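Local coordinates for 5' nucleotidase family protein (Staphylococcus aureus subsp. aureus, PDB 4Q7F) that belongs to the 5' nucleotidase family, joining a calcineurin-like phosphoesterase domain with bound manganese and magnesium ions to a 5'-nucleotidase C-terminal domain, at residues Gly30-Thr35 against Met46-Ala51; Gly209-Leu214 against Gly229-Glu234; Thr322-Asp327 against Gln373-Arg378; Leu393-Ala398 against Tyr470-Asn475; Phe411-Asp416 against Ile444-Pro449. All coordinates share one frame; numbering follows the deposited sequence.

Contact 1: Gly30-Thr35 against Met46-Ala51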
# COMPACT_ATOMS: atom_id res chain seq x y z
N GLY A 30 -1.94 -7.08 -7.47
CA GLY A 30 -3.02 -7.60 -8.31
C GLY A 30 -3.06 -6.98 -9.68
O GLY A 30 -4.10 -7.07 -10.36
N TYR A 31 -1.97 -6.31 -10.08
CA TYR A 31 -1.82 -5.79 -11.43
C TYR A 31 -1.14 -6.89 -12.25
O TYR A 31 0.09 -6.99 -12.32
CB TYR A 31 -1.03 -4.50 -11.46
CG TYR A 31 -1.83 -3.36 -10.90
CD1 TYR A 31 -1.84 -3.10 -9.54
CD2 TYR A 31 -2.64 -2.58 -11.71
CE1 TYR A 31 -2.61 -2.06 -9.01
CE2 TYR A 31 -3.41 -1.55 -11.19
CZ TYR A 31 -3.39 -1.31 -9.84
OH TYR A 31 -4.15 -0.30 -9.31
N ILE A 32 -1.97 -7.73 -12.84
CA ILE A 32 -1.54 -8.89 -13.62
C ILE A 32 -1.48 -8.51 -15.10
O ILE A 32 -0.50 -8.78 -15.79
CB ILE A 32 -2.56 -10.03 -13.44
CG1 ILE A 32 -2.71 -10.40 -11.96
CG2 ILE A 32 -2.16 -11.24 -14.29
CD1 ILE A 32 -1.45 -10.84 -11.28
N PHE A 33 -2.56 -7.92 -15.59
CA PHE A 33 -2.65 -7.49 -16.98
C PHE A 33 -1.80 -6.26 -17.21
O PHE A 33 -1.42 -5.61 -16.25
CB PHE A 33 -4.09 -7.25 -17.35
CG PHE A 33 -4.93 -8.48 -17.24
CD1 PHE A 33 -4.81 -9.48 -18.17
CD2 PHE A 33 -5.78 -8.65 -16.19
CE1 PHE A 33 -5.55 -10.63 -18.06
CE2 PHE A 33 -6.55 -9.80 -16.08
CZ PHE A 33 -6.41 -10.80 -17.02
N PRO A 34 -1.47 -5.95 -18.48
CA PRO A 34 -0.65 -4.77 -18.76
C PRO A 34 -1.49 -3.51 -18.84
O PRO A 34 -1.64 -2.92 -19.93
CB PRO A 34 -0.02 -5.12 -20.10
CG PRO A 34 -1.04 -5.99 -20.76
CD PRO A 34 -1.56 -6.84 -19.65
N THR A 35 -2.06 -3.13 -17.69
CA THR A 35 -2.93 -1.96 -17.59
C THR A 35 -3.11 -1.48 -16.16
O THR A 35 -3.06 -2.28 -15.23
CB THR A 35 -4.34 -2.27 -18.16
OG1 THR A 35 -5.19 -1.12 -18.04
CG2 THR A 35 -4.97 -3.45 -17.42
N MSE A 46 3.75 -3.11 -17.99
CA MSE A 46 3.61 -3.30 -16.55
C MSE A 46 2.80 -4.52 -16.30
O MSE A 46 2.24 -5.12 -17.22
CB MSE A 46 2.76 -2.12 -15.98
CG MSE A 46 1.25 -2.17 -16.43
SE MSE A 46 0.33 -0.63 -15.63
CE MSE A 46 0.04 -1.47 -13.87
N GLY A 47 2.73 -4.92 -15.05
CA GLY A 47 1.93 -6.07 -14.69
C GLY A 47 2.74 -7.33 -14.64
O GLY A 47 3.79 -7.42 -15.24
N LEU A 48 2.21 -8.33 -13.93
CA LEU A 48 2.91 -9.57 -13.67
C LEU A 48 3.10 -10.44 -14.92
O LEU A 48 4.12 -11.11 -15.07
CB LEU A 48 2.16 -10.34 -12.58
CG LEU A 48 2.86 -11.58 -12.05
CD1 LEU A 48 4.11 -11.17 -11.30
CD2 LEU A 48 1.96 -12.42 -11.17
N LEU A 49 2.12 -10.45 -15.80
CA LEU A 49 2.28 -11.25 -17.02
C LEU A 49 3.56 -10.83 -17.75
O LEU A 49 4.41 -11.65 -18.04
CB LEU A 49 1.07 -11.10 -17.92
CG LEU A 49 -0.16 -11.86 -17.44
CD1 LEU A 49 -1.32 -11.53 -18.35
CD2 LEU A 49 0.10 -13.37 -17.41
N LEU A 50 3.71 -9.53 -17.98
CA LEU A 50 4.84 -9.02 -18.71
C LEU A 50 6.12 -9.07 -17.89
O LEU A 50 7.17 -9.45 -18.40
CB LEU A 50 4.53 -7.61 -19.21
CG LEU A 50 5.49 -6.96 -20.17
CD1 LEU A 50 5.63 -7.82 -21.42
CD2 LEU A 50 4.95 -5.58 -20.51
N ALA A 51 6.03 -8.73 -16.60
CA ALA A 51 7.22 -8.81 -15.76
C ALA A 51 7.74 -10.24 -15.71
O ALA A 51 8.93 -10.46 -15.78
CB ALA A 51 6.92 -8.32 -14.36
O HOH W 1 1.32 -7.72 -17.67
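Ile32 packs on Leu48 and Leu49 where the loop after strand 19-25 meets the start of helix 48-59, in the calcineurin-like phosphoesterase domain. Gly47 is the N-cap residue of that helix. The side chains of Ile32 and Leu48 lie side by side and point the same way, CD1 of Ile32 meeting CD2 of Leu48 at 3.8 Å. The other branch of Ile32 is turned differently. Its CG2 is anti to the backbone N and touches CG of Leu49, whose side chain runs obliquely past it. Phe33 lies alongside Leu49, with looser contact. Phe96 of helix 91-99 packs on both Ile32 and Leu49.

At Tyr31 and Thr35, selenomethionine Met46 bends at chi3 (-82°). This places CE 3.6 Å from CD2 of the Tyr31 ring and 3.5 Å from Thr35 O. Thr35 O itself lies in the Tyr31 ring plane, at the ring edge.

Two backbone bonds hold the helix start. Leu48 N donates to Tyr31 O (3.0 Å) and Leu49 N to Ile32 O (3.1 Å). A water completes the junction: it donates to Ile32 O and Met46 O and accepts from Leu50 N at 3.0 Å.

Contact 2: Gly209-Leu214 against Gly229-Glu234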
# COMPACT_ATOMS: atom_id res chain seq x y z
N GLY A 209 10.69 -1.28 4.16
CA GLY A 209 11.71 -0.47 3.51
C GLY A 209 12.74 0.19 4.42
O GLY A 209 13.09 -0.34 5.49
N PHE A 210 13.19 1.37 4.00
CA PHE A 210 14.25 2.09 4.68
C PHE A 210 13.75 3.37 5.30
O PHE A 210 13.13 4.21 4.64
CB PHE A 210 15.40 2.36 3.71
CG PHE A 210 15.90 1.11 3.05
CD1 PHE A 210 16.59 0.16 3.79
CD2 PHE A 210 15.62 0.85 1.72
CE1 PHE A 210 17.02 -1.02 3.20
CE2 PHE A 210 16.06 -0.33 1.12
CZ PHE A 210 16.75 -1.27 1.87
N GLU A 211 14.06 3.50 6.59
CA GLU A 211 13.67 4.64 7.42
C GLU A 211 14.74 5.73 7.44
O GLU A 211 14.49 6.85 7.93
CB GLU A 211 13.34 4.15 8.83
CG GLU A 211 14.52 3.73 9.72
CD GLU A 211 15.15 2.39 9.37
OE1 GLU A 211 14.96 1.88 8.25
OE2 GLU A 211 15.87 1.85 10.25
N LYS A 212 15.93 5.40 6.93
CA LYS A 212 17.04 6.34 6.81
C LYS A 212 17.64 6.18 5.42
O LYS A 212 17.52 5.11 4.81
CB LYS A 212 18.12 6.07 7.85
CG LYS A 212 17.71 6.44 9.26
CD LYS A 212 18.77 6.02 10.26
CE LYS A 212 18.38 6.40 11.67
NZ LYS A 212 19.42 5.97 12.64
N ASP A 213 18.27 7.24 4.92
CA ASP A 213 18.92 7.23 3.61
C ASP A 213 20.09 6.26 3.68
O ASP A 213 20.91 6.36 4.58
CB ASP A 213 19.41 8.64 3.26
CG ASP A 213 20.22 8.68 1.98
OD1 ASP A 213 19.69 8.29 0.92
OD2 ASP A 213 21.38 9.11 2.03
N LEU A 214 20.16 5.31 2.74
CA LEU A 214 21.22 4.31 2.76
C LEU A 214 22.65 4.87 2.75
O LEU A 214 23.52 4.33 3.41
CB LEU A 214 21.03 3.31 1.60
CG LEU A 214 19.84 2.37 1.73
CD1 LEU A 214 19.54 1.66 0.42
CD2 LEU A 214 20.06 1.35 2.83
N GLY A 229 14.57 -1.31 7.75
CA GLY A 229 15.60 -1.78 6.83
C GLY A 229 16.99 -1.23 7.07
O GLY A 229 17.98 -1.95 6.96
N TYR A 230 17.08 0.06 7.41
CA TYR A 230 18.39 0.66 7.64
C TYR A 230 19.04 0.07 8.89
O TYR A 230 20.21 -0.34 8.85
CB TYR A 230 18.32 2.18 7.74
CG TYR A 230 19.69 2.79 7.83
CD1 TYR A 230 20.33 2.93 9.06
CD2 TYR A 230 20.35 3.20 6.69
CE1 TYR A 230 21.61 3.46 9.14
CE2 TYR A 230 21.62 3.75 6.76
CZ TYR A 230 22.25 3.87 7.99
OH TYR A 230 23.51 4.41 8.05
N ALA A 231 18.30 0.03 9.99
CA ALA A 231 18.82 -0.52 11.24
C ALA A 231 19.28 -1.97 11.02
O ALA A 231 20.26 -2.41 11.61
CB ALA A 231 17.78 -0.45 12.33
N MSE A 232 18.55 -2.71 10.19
CA MSE A 232 18.90 -4.11 9.89
C MSE A 232 20.23 -4.20 9.17
O MSE A 232 21.11 -4.99 9.55
CB MSE A 232 17.76 -4.75 9.11
CG MSE A 232 16.58 -5.07 10.02
SE MSE A 232 14.91 -5.14 8.97
CE MSE A 232 14.94 -7.09 8.69
N LEU A 233 20.41 -3.40 8.13
CA LEU A 233 21.67 -3.39 7.39
C LEU A 233 22.81 -2.85 8.25
O LEU A 233 23.87 -3.47 8.35
CB LEU A 233 21.55 -2.56 6.11
CG LEU A 233 20.74 -3.18 4.98
CD1 LEU A 233 20.35 -2.14 3.95
CD2 LEU A 233 21.53 -4.31 4.34
N GLU A 234 22.58 -1.70 8.87
CA GLU A 234 23.57 -1.06 9.72
C GLU A 234 24.14 -2.05 10.75
O GLU A 234 25.34 -2.05 11.00
CB GLU A 234 22.93 0.13 10.45
CG GLU A 234 23.85 0.86 11.43
CD GLU A 234 23.13 1.92 12.26
OE1 GLU A 234 23.73 2.99 12.50
OE2 GLU A 234 21.97 1.71 12.66
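Glu211 reaches from its loop to the first turn of helix 229-236 and accepts from the backbone N-H of Tyr230 and that of Ala231. From CB the chain first turns to set CG between the backbone N and the carbonyl carbon (chi1 72°). It bends again at chi2 (-74°), which places CD 3.6 Å from Tyr230 CB. The carboxylate then divides its work. OE1 accepts from Tyr230 N at 2.9 Å, and OE2 accepts from Ala231 N at 3.0 Å. Both donors come from the syn side, somewhat out of the carboxylate plane. OE2 also touches the methyl of Ala231. The carboxylate and the Tyr230 ring stand nearly perpendicular, 85° apart. Two N-H donors at a helix start would probably stabilise the negative charge of Glu211.

The neighbours of Glu211 close round the same helix turn. Gly229 N donates to Gly209 O at 2.9 Å. Lys212 runs across Tyr230 at about a right angle, its CB over one ring face, offset toward the rim at CG, 4.0 Å from the ring centroid, in a CH-pi contact. CD of Lys212 lies near the CD1 side of that ring. Phe210 presents its ring edge to the backbone of Gly229 and Tyr230. Its CE1 meets CD1 of Leu233 at 3.6 Å, and Leu214 CD2 packs on that same methyl and over a face of the Phe210 ring. Val261 of strand 259-264 continues this apolar patch.

The loop follows strand 201-207, which ends at the magnesium ligand His207. Helix 229-236 then leads to the parallel strand 242-244, a beta-alpha-beta crossover of the calcineurin-like phosphoesterase domain.

Contact 3: Thr322-Asp327 against Gln373-Arg378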
# COMPACT_ATOMS: atom_id res chain seq x y z
N THR A 322 -24.73 5.19 -12.27
CA THR A 322 -25.76 6.21 -12.46
C THR A 322 -25.26 7.26 -13.44
O THR A 322 -24.10 7.21 -13.89
CB THR A 322 -26.14 6.92 -11.12
OG1 THR A 322 -27.31 7.72 -11.30
CG2 THR A 322 -25.01 7.81 -10.61
N THR A 323 -26.16 8.18 -13.77
CA THR A 323 -25.85 9.34 -14.60
C THR A 323 -26.22 10.56 -13.76
O THR A 323 -27.36 10.70 -13.37
CB THR A 323 -26.65 9.35 -15.91
OG1 THR A 323 -26.33 8.19 -16.67
CG2 THR A 323 -26.30 10.59 -16.73
N LEU A 324 -25.26 11.41 -13.48
CA LEU A 324 -25.47 12.60 -12.66
C LEU A 324 -25.86 13.77 -13.56
O LEU A 324 -25.54 13.76 -14.74
CB LEU A 324 -24.18 12.96 -11.94
CG LEU A 324 -23.48 11.81 -11.20
CD1 LEU A 324 -22.16 12.29 -10.65
CD2 LEU A 324 -24.35 11.25 -10.10
N PRO A 325 -26.54 14.78 -13.00
CA PRO A 325 -26.92 15.93 -13.84
C PRO A 325 -25.79 16.94 -14.07
O PRO A 325 -26.00 17.92 -14.78
CB PRO A 325 -28.08 16.56 -13.07
CG PRO A 325 -27.88 16.16 -11.65
CD PRO A 325 -27.03 14.91 -11.62
N TYR A 326 -24.61 16.71 -13.48
CA TYR A 326 -23.48 17.62 -13.64
C TYR A 326 -22.14 16.91 -13.46
O TYR A 326 -22.06 15.82 -12.87
CB TYR A 326 -23.58 18.77 -12.64
CG TYR A 326 -23.79 18.28 -11.24
CD1 TYR A 326 -22.72 17.91 -10.44
CD2 TYR A 326 -25.07 18.17 -10.71
CE1 TYR A 326 -22.91 17.45 -9.16
CE2 TYR A 326 -25.28 17.71 -9.42
CZ TYR A 326 -24.19 17.35 -8.65
OH TYR A 326 -24.37 16.89 -7.37
N ASP A 327 -21.08 17.55 -13.95
CA ASP A 327 -19.73 17.01 -13.87
C ASP A 327 -19.07 17.37 -12.53
O ASP A 327 -19.26 18.48 -12.02
CB ASP A 327 -18.87 17.54 -15.01
CG ASP A 327 -17.51 16.89 -15.06
OD1 ASP A 327 -17.41 15.79 -15.64
OD2 ASP A 327 -16.54 17.47 -14.54
N GLN A 373 -20.32 12.91 -15.67
CA GLN A 373 -21.75 12.72 -15.54
C GLN A 373 -22.12 11.25 -15.54
O GLN A 373 -22.98 10.83 -14.76
CB GLN A 373 -22.51 13.49 -16.63
CG GLN A 373 -22.22 14.97 -16.58
CD GLN A 373 -23.18 15.79 -17.43
OE1 GLN A 373 -24.37 15.49 -17.53
NE2 GLN A 373 -22.67 16.87 -18.00
N VAL A 374 -21.48 10.45 -16.38
CA VAL A 374 -21.74 9.02 -16.38
C VAL A 374 -20.71 8.41 -15.44
O VAL A 374 -19.50 8.66 -15.57
CB VAL A 374 -21.68 8.39 -17.79
CG1 VAL A 374 -21.96 6.90 -17.73
CG2 VAL A 374 -22.69 9.08 -18.71
N VAL A 375 -21.20 7.66 -14.46
CA VAL A 375 -20.35 7.02 -13.47
C VAL A 375 -20.42 5.52 -13.64
O VAL A 375 -21.51 4.93 -13.61
CB VAL A 375 -20.79 7.37 -12.05
CG1 VAL A 375 -19.83 6.76 -11.04
CG2 VAL A 375 -20.88 8.87 -11.85
N THR A 376 -19.26 4.90 -13.83
CA THR A 376 -19.17 3.44 -13.96
C THR A 376 -18.43 2.85 -12.74
O THR A 376 -17.86 3.60 -11.94
CB THR A 376 -18.41 3.04 -15.23
OG1 THR A 376 -17.06 3.51 -15.14
CG2 THR A 376 -19.08 3.63 -16.49
N MSE A 377 -18.44 1.53 -12.62
CA MSE A 377 -17.74 0.83 -11.52
C MSE A 377 -16.27 1.27 -11.51
O MSE A 377 -15.70 1.53 -10.43
CB MSE A 377 -17.94 -0.67 -11.71
CG MSE A 377 -17.28 -1.52 -10.62
SE MSE A 377 -17.79 -0.95 -8.78
CE MSE A 377 -19.46 -1.97 -8.81
N ARG A 378 -15.69 1.39 -12.71
CA ARG A 378 -14.29 1.83 -12.92
C ARG A 378 -14.02 3.14 -12.18
O ARG A 378 -13.04 3.27 -11.47
CB ARG A 378 -14.03 2.05 -14.42
CG ARG A 378 -12.56 2.29 -14.81
CD ARG A 378 -12.36 2.59 -16.29
NE ARG A 378 -13.00 1.58 -17.12
CZ ARG A 378 -12.43 0.45 -17.52
NH1 ARG A 378 -11.16 0.17 -17.22
NH2 ARG A 378 -13.15 -0.39 -18.23
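Thr322 and Val375 face each other as an antiparallel hydrogen-bonded pair, and the backbone carries most of the polar contact. Val375 N donates to Thr322 O at 3.0 Å, nearly straight at 168°. The return bond from Thr322 N to Val375 O is weak. Past the non-hydrogen-bonded pair of Thr323 and Val374, Leu324 N donates to Gln373 O at 2.7 Å. That same oxygen also receives a CA-H...O contact from Thr323 CA at 3.2 Å, and two neighbouring residues therefore close on Gln373 O.

The apolar part centres on Val375. Leu324, just past the strand, has CG anti to its carbonyl carbon (chi1 -49°), and its CD1 meets Val375 CG2 at 3.8 Å. The two side chains are set obliquely to one another. Leu509 of helix 501-511 touches Thr322, Leu324 and Val375.

A third group is van der Waals contact by Gln373, whose chain is extended beyond CG. It meets the turning backbone after the strand. CB comes 3.6 Å from Leu324 O, and CG is 3.7 Å from Tyr326 C. Tyr326 OH bonds Met515 O.

Beyond the paired residues, Thr376 is the N-cap of helix 377-383. Arg378 in its first turn makes salt bridges to Glu314 and Asp318. The contact forms a small two-stranded antiparallel sheet in the 5'-nucleotidase C-terminal domain, with one strand running straight into a helix.

Contact 4: Leu393-Ala398 against Tyr470-Asn475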
# COMPACT_ATOMS: atom_id res chain seq x y z
N LEU A 393 -16.31 8.41 15.63
CA LEU A 393 -15.56 8.51 16.86
C LEU A 393 -15.93 9.74 17.63
O LEU A 393 -16.18 10.76 17.04
CB LEU A 393 -14.07 8.61 16.53
CG LEU A 393 -13.52 7.43 15.72
CD1 LEU A 393 -12.01 7.63 15.54
CD2 LEU A 393 -13.83 6.13 16.42
N ALA A 394 -15.91 9.63 18.95
CA ALA A 394 -16.19 10.74 19.85
C ALA A 394 -14.85 11.34 20.22
O ALA A 394 -13.98 10.64 20.80
CB ALA A 394 -16.92 10.23 21.07
N VAL A 395 -14.69 12.61 19.88
CA VAL A 395 -13.45 13.34 20.12
C VAL A 395 -13.73 14.74 20.68
O VAL A 395 -14.75 15.37 20.36
CB VAL A 395 -12.60 13.47 18.82
CG1 VAL A 395 -12.16 12.09 18.29
CG2 VAL A 395 -13.37 14.21 17.72
N SER A 396 -12.84 15.24 21.51
CA SER A 396 -12.98 16.61 22.01
C SER A 396 -12.70 17.55 20.85
O SER A 396 -12.12 17.15 19.84
CB SER A 396 -11.99 16.87 23.12
OG SER A 396 -10.68 16.76 22.65
N GLY A 397 -13.09 18.81 20.99
CA GLY A 397 -12.83 19.82 19.96
C GLY A 397 -11.33 20.02 19.80
O GLY A 397 -10.85 20.36 18.72
N ALA A 398 -10.59 19.78 20.88
CA ALA A 398 -9.13 19.89 20.87
C ALA A 398 -8.51 18.72 20.08
O ALA A 398 -7.52 18.90 19.37
CB ALA A 398 -8.60 19.91 22.31
N TYR A 470 -17.45 16.00 20.29
CA TYR A 470 -18.04 16.00 18.93
C TYR A 470 -17.85 14.64 18.35
O TYR A 470 -17.10 13.85 18.92
CB TYR A 470 -17.33 17.02 18.03
CG TYR A 470 -17.38 18.44 18.52
CD1 TYR A 470 -18.44 19.28 18.20
CD2 TYR A 470 -16.37 18.95 19.32
CE1 TYR A 470 -18.48 20.60 18.66
CE2 TYR A 470 -16.42 20.26 19.81
CZ TYR A 470 -17.47 21.08 19.46
OH TYR A 470 -17.51 22.38 19.92
N THR A 471 -18.53 14.36 17.25
CA THR A 471 -18.38 13.08 16.56
C THR A 471 -17.82 13.28 15.15
O THR A 471 -18.19 14.22 14.44
CB THR A 471 -19.69 12.28 16.46
OG1 THR A 471 -20.73 13.07 15.88
CG2 THR A 471 -20.11 11.82 17.82
N ILE A 472 -16.96 12.35 14.74
CA ILE A 472 -16.35 12.42 13.45
C ILE A 472 -16.36 11.06 12.77
O ILE A 472 -16.08 10.04 13.39
CB ILE A 472 -14.92 13.03 13.53
CG1 ILE A 472 -14.32 13.22 12.14
CG2 ILE A 472 -13.99 12.17 14.39
CD1 ILE A 472 -13.03 14.01 12.14
N CYS A 473 -16.76 11.07 11.52
CA CYS A 473 -16.73 9.85 10.69
C CYS A 473 -15.38 9.79 9.99
O CYS A 473 -15.01 10.71 9.22
CB CYS A 473 -17.84 9.90 9.63
SG CYS A 473 -17.97 8.40 8.68
N VAL A 474 -14.62 8.74 10.28
CA VAL A 474 -13.33 8.52 9.65
C VAL A 474 -13.31 7.11 9.09
O VAL A 474 -14.17 6.27 9.42
CB VAL A 474 -12.16 8.72 10.63
CG1 VAL A 474 -12.31 10.07 11.34
CG2 VAL A 474 -12.09 7.59 11.65
N ASN A 475 -12.36 6.82 8.20
CA ASN A 475 -12.26 5.42 7.70
C ASN A 475 -11.53 4.52 8.70
O ASN A 475 -10.90 5.03 9.64
CB ASN A 475 -11.67 5.37 6.31
CG ASN A 475 -10.21 5.81 6.25
OD1 ASN A 475 -9.39 5.45 7.07
ND2 ASN A 475 -9.88 6.53 5.21
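Leu393 and Ile472 are joined by two backbone bonds: Leu393 N to Ile472 O at 2.8 Å, and Ile472 N to Leu393 O at 2.9 Å. Val395 and Tyr470 form a second such antiparallel pair, with Tyr470 N to Val395 O at 2.8 Å. Between them Ala394 and Thr471 make a non-hydrogen-bonded pair, where CA-H...O contacts fill in, such as Thr471 CA to Leu393 O at 3.2 Å.

Side chains on the face of Leu393, Val395, Tyr470 and Ile472 come next. Ile472 CG2 takes the place between backbone N and carbonyl carbon, and from there meets Val395 CG2 at 4.0 Å. Leu393 and Val474 cross at about a right angle, CD1 of Leu393 meeting CG2 of Val474 at 3.9 Å. The Tyr470 ring reaches past the strand end, its CE2 3.6 Å from Gly397 CA. Gly397 N lies at the ring edge, in its plane.

Further out, Tyr470 OH is held by Asp465 N. Ser396 OG caps Lys399 N at the start of helix 397-408. Asn475 OD1 caps Arg478 N, and Asn475 also touches the bound (2R,3S,5R)-5-(6-amino-9H-purin-9-yl)-tetrahydro-2-(hydroxymethyl)furan-3-ol as part of its pocket.

The N-to-C directions of the short strand segments make 130°, antiparallel but well twisted. They lie within a five-stranded mixed sheet. Strand 359-363 flanks 469-475, strand 493-497 flanks 390-396, and helices 397-408 and 476-479 start directly from the two strand ends.

Contact 5: Phe411-Asp416 against Ile444-Pro449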
# COMPACT_ATOMS: atom_id res chain seq x y z
N PHE A 411 1.01 20.76 3.73
CA PHE A 411 1.41 21.92 2.98
C PHE A 411 2.70 22.56 3.46
O PHE A 411 3.13 22.38 4.61
CB PHE A 411 0.32 23.01 3.04
CG PHE A 411 -1.01 22.59 2.48
CD1 PHE A 411 -1.22 22.52 1.12
CD2 PHE A 411 -2.07 22.30 3.32
CE1 PHE A 411 -2.45 22.13 0.60
CE2 PHE A 411 -3.29 21.91 2.82
CZ PHE A 411 -3.49 21.83 1.46
N ASP A 412 3.33 23.29 2.54
CA ASP A 412 4.51 24.08 2.83
C ASP A 412 4.44 25.27 1.88
O ASP A 412 3.52 25.36 1.08
CB ASP A 412 5.80 23.28 2.63
CG ASP A 412 7.03 24.04 3.11
OD1 ASP A 412 6.87 25.04 3.87
OD2 ASP A 412 8.15 23.66 2.71
N VAL A 413 5.36 26.20 2.01
CA VAL A 413 5.39 27.36 1.13
C VAL A 413 6.68 27.32 0.31
O VAL A 413 7.76 27.19 0.86
CB VAL A 413 5.33 28.68 1.94
CG1 VAL A 413 5.54 29.89 1.03
CG2 VAL A 413 4.01 28.77 2.68
N LYS A 414 6.54 27.42 -1.01
CA LYS A 414 7.68 27.48 -1.93
C LYS A 414 7.48 28.76 -2.70
O LYS A 414 6.47 28.93 -3.39
CB LYS A 414 7.70 26.27 -2.86
CG LYS A 414 7.94 24.97 -2.13
CD LYS A 414 7.75 23.77 -3.06
CE LYS A 414 7.65 22.47 -2.27
NZ LYS A 414 7.23 21.33 -3.15
N ASN A 415 8.46 29.65 -2.58
CA ASN A 415 8.39 30.99 -3.15
C ASN A 415 7.36 31.69 -2.26
O ASN A 415 7.54 31.76 -1.04
CB ASN A 415 7.97 30.99 -4.63
CG ASN A 415 8.92 30.19 -5.50
OD1 ASN A 415 9.45 29.16 -5.10
ND2 ASN A 415 9.13 30.67 -6.73
N ASP A 416 6.29 32.19 -2.86
CA ASP A 416 5.23 32.82 -2.11
C ASP A 416 3.95 32.06 -2.40
O ASP A 416 2.86 32.61 -2.31
CB ASP A 416 5.11 34.29 -2.51
CG ASP A 416 6.35 35.10 -2.16
OD1 ASP A 416 7.04 34.74 -1.18
OD2 ASP A 416 6.62 36.09 -2.85
N ILE A 444 -6.43 27.29 7.18
CA ILE A 444 -5.08 26.79 7.40
C ILE A 444 -4.10 27.87 6.98
O ILE A 444 -4.18 28.37 5.87
CB ILE A 444 -4.81 25.50 6.58
CG1 ILE A 444 -5.65 24.33 7.11
CG2 ILE A 444 -3.34 25.16 6.69
CD1 ILE A 444 -5.55 23.05 6.26
N HIS A 445 -3.20 28.24 7.88
CA HIS A 445 -2.15 29.24 7.63
C HIS A 445 -0.82 28.49 7.51
O HIS A 445 -0.17 28.22 8.50
CB HIS A 445 -2.07 30.25 8.77
CG HIS A 445 -3.22 31.20 8.81
ND1 HIS A 445 -3.27 32.33 8.02
CD2 HIS A 445 -4.38 31.20 9.51
CE1 HIS A 445 -4.39 32.98 8.23
NE2 HIS A 445 -5.08 32.32 9.15
N VAL A 446 -0.43 28.20 6.28
CA VAL A 446 0.77 27.36 6.01
C VAL A 446 2.09 28.02 6.47
O VAL A 446 3.01 27.34 6.85
CB VAL A 446 0.83 26.95 4.52
CG1 VAL A 446 1.94 25.93 4.27
CG2 VAL A 446 -0.53 26.37 4.11
N GLY A 447 2.13 29.34 6.51
CA GLY A 447 3.34 30.04 6.96
C GLY A 447 3.61 29.91 8.46
O GLY A 447 4.67 30.28 8.93
N ARG A 448 2.64 29.39 9.22
CA ARG A 448 2.80 29.25 10.68
C ARG A 448 3.36 27.88 11.05
O ARG A 448 3.23 26.95 10.26
CB ARG A 448 1.45 29.51 11.36
CG ARG A 448 0.95 30.92 11.06
CD ARG A 448 -0.43 31.17 11.60
NE ARG A 448 -0.93 32.46 11.16
CZ ARG A 448 -2.08 33.00 11.56
NH1 ARG A 448 -2.87 32.36 12.43
NH2 ARG A 448 -2.43 34.19 11.10
N PRO A 449 3.96 27.75 12.24
CA PRO A 449 4.56 26.46 12.57
C PRO A 449 3.55 25.33 12.59
O PRO A 449 2.38 25.54 12.91
CB PRO A 449 5.14 26.69 13.97
CG PRO A 449 5.41 28.15 14.01
CD PRO A 449 4.28 28.78 13.24
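Arg448 N donates to His445 O at 3.1 Å, closing the type I turn that presents Val446 to Phe411 and Val413. Val446 is central to the contact. Its CG1, anti to the backbone N (chi1 -172°), rests against the strand backbone, 3.4 Å from Asp412 N. CG1 and CG2 both lie 3.6 Å from Phe411 CB, and the two side chains cross at about a right angle. Val413 CG2 approaches Val446 CG1 at 3.9 Å. Ile444 adds a looser touch, its CD1 4.3 Å from Phe411 CE2. Val525 of strand 522-526 packs on Phe411, Ile444 and Val446 alike, and Tyr434 meets the Phe411 ring edge-to-face.

No hydrogen bond links the two segments directly. Arg453 adds polar links to both backbones, its NH1 bonded to Phe411 O and its NE to Arg448 O. The contact thus joins strand 411-414 to the end of strand 441-445 and the turn that follows it. Between the two segments, cohesion rests on the burial of apolar side chains rather than on direct polar bonds.

In the fold
From the N terminus, contact 1 closes a short loop between strand 19-25 and helix 48-59. Contact 2 closes a later loop, between strand 201-207 and helix 229-236. Both lie in the calcineurin-like phosphoesterase domain, their centres about 29 Å apart. The other three belong to the 5'-nucleotidase C-terminal domain. Contact 3 pairs strands 320-323 and 374-376 and closes a longer loop; helix 377-383 then follows and leads on to strand 390-396 of contact 4. Contact 4 spans the widest sequence gap, and contact 5 is nested inside it. No contacts cross. Contacts 1 and 3 come within about 6 Å at their nearest atoms, but do not touch.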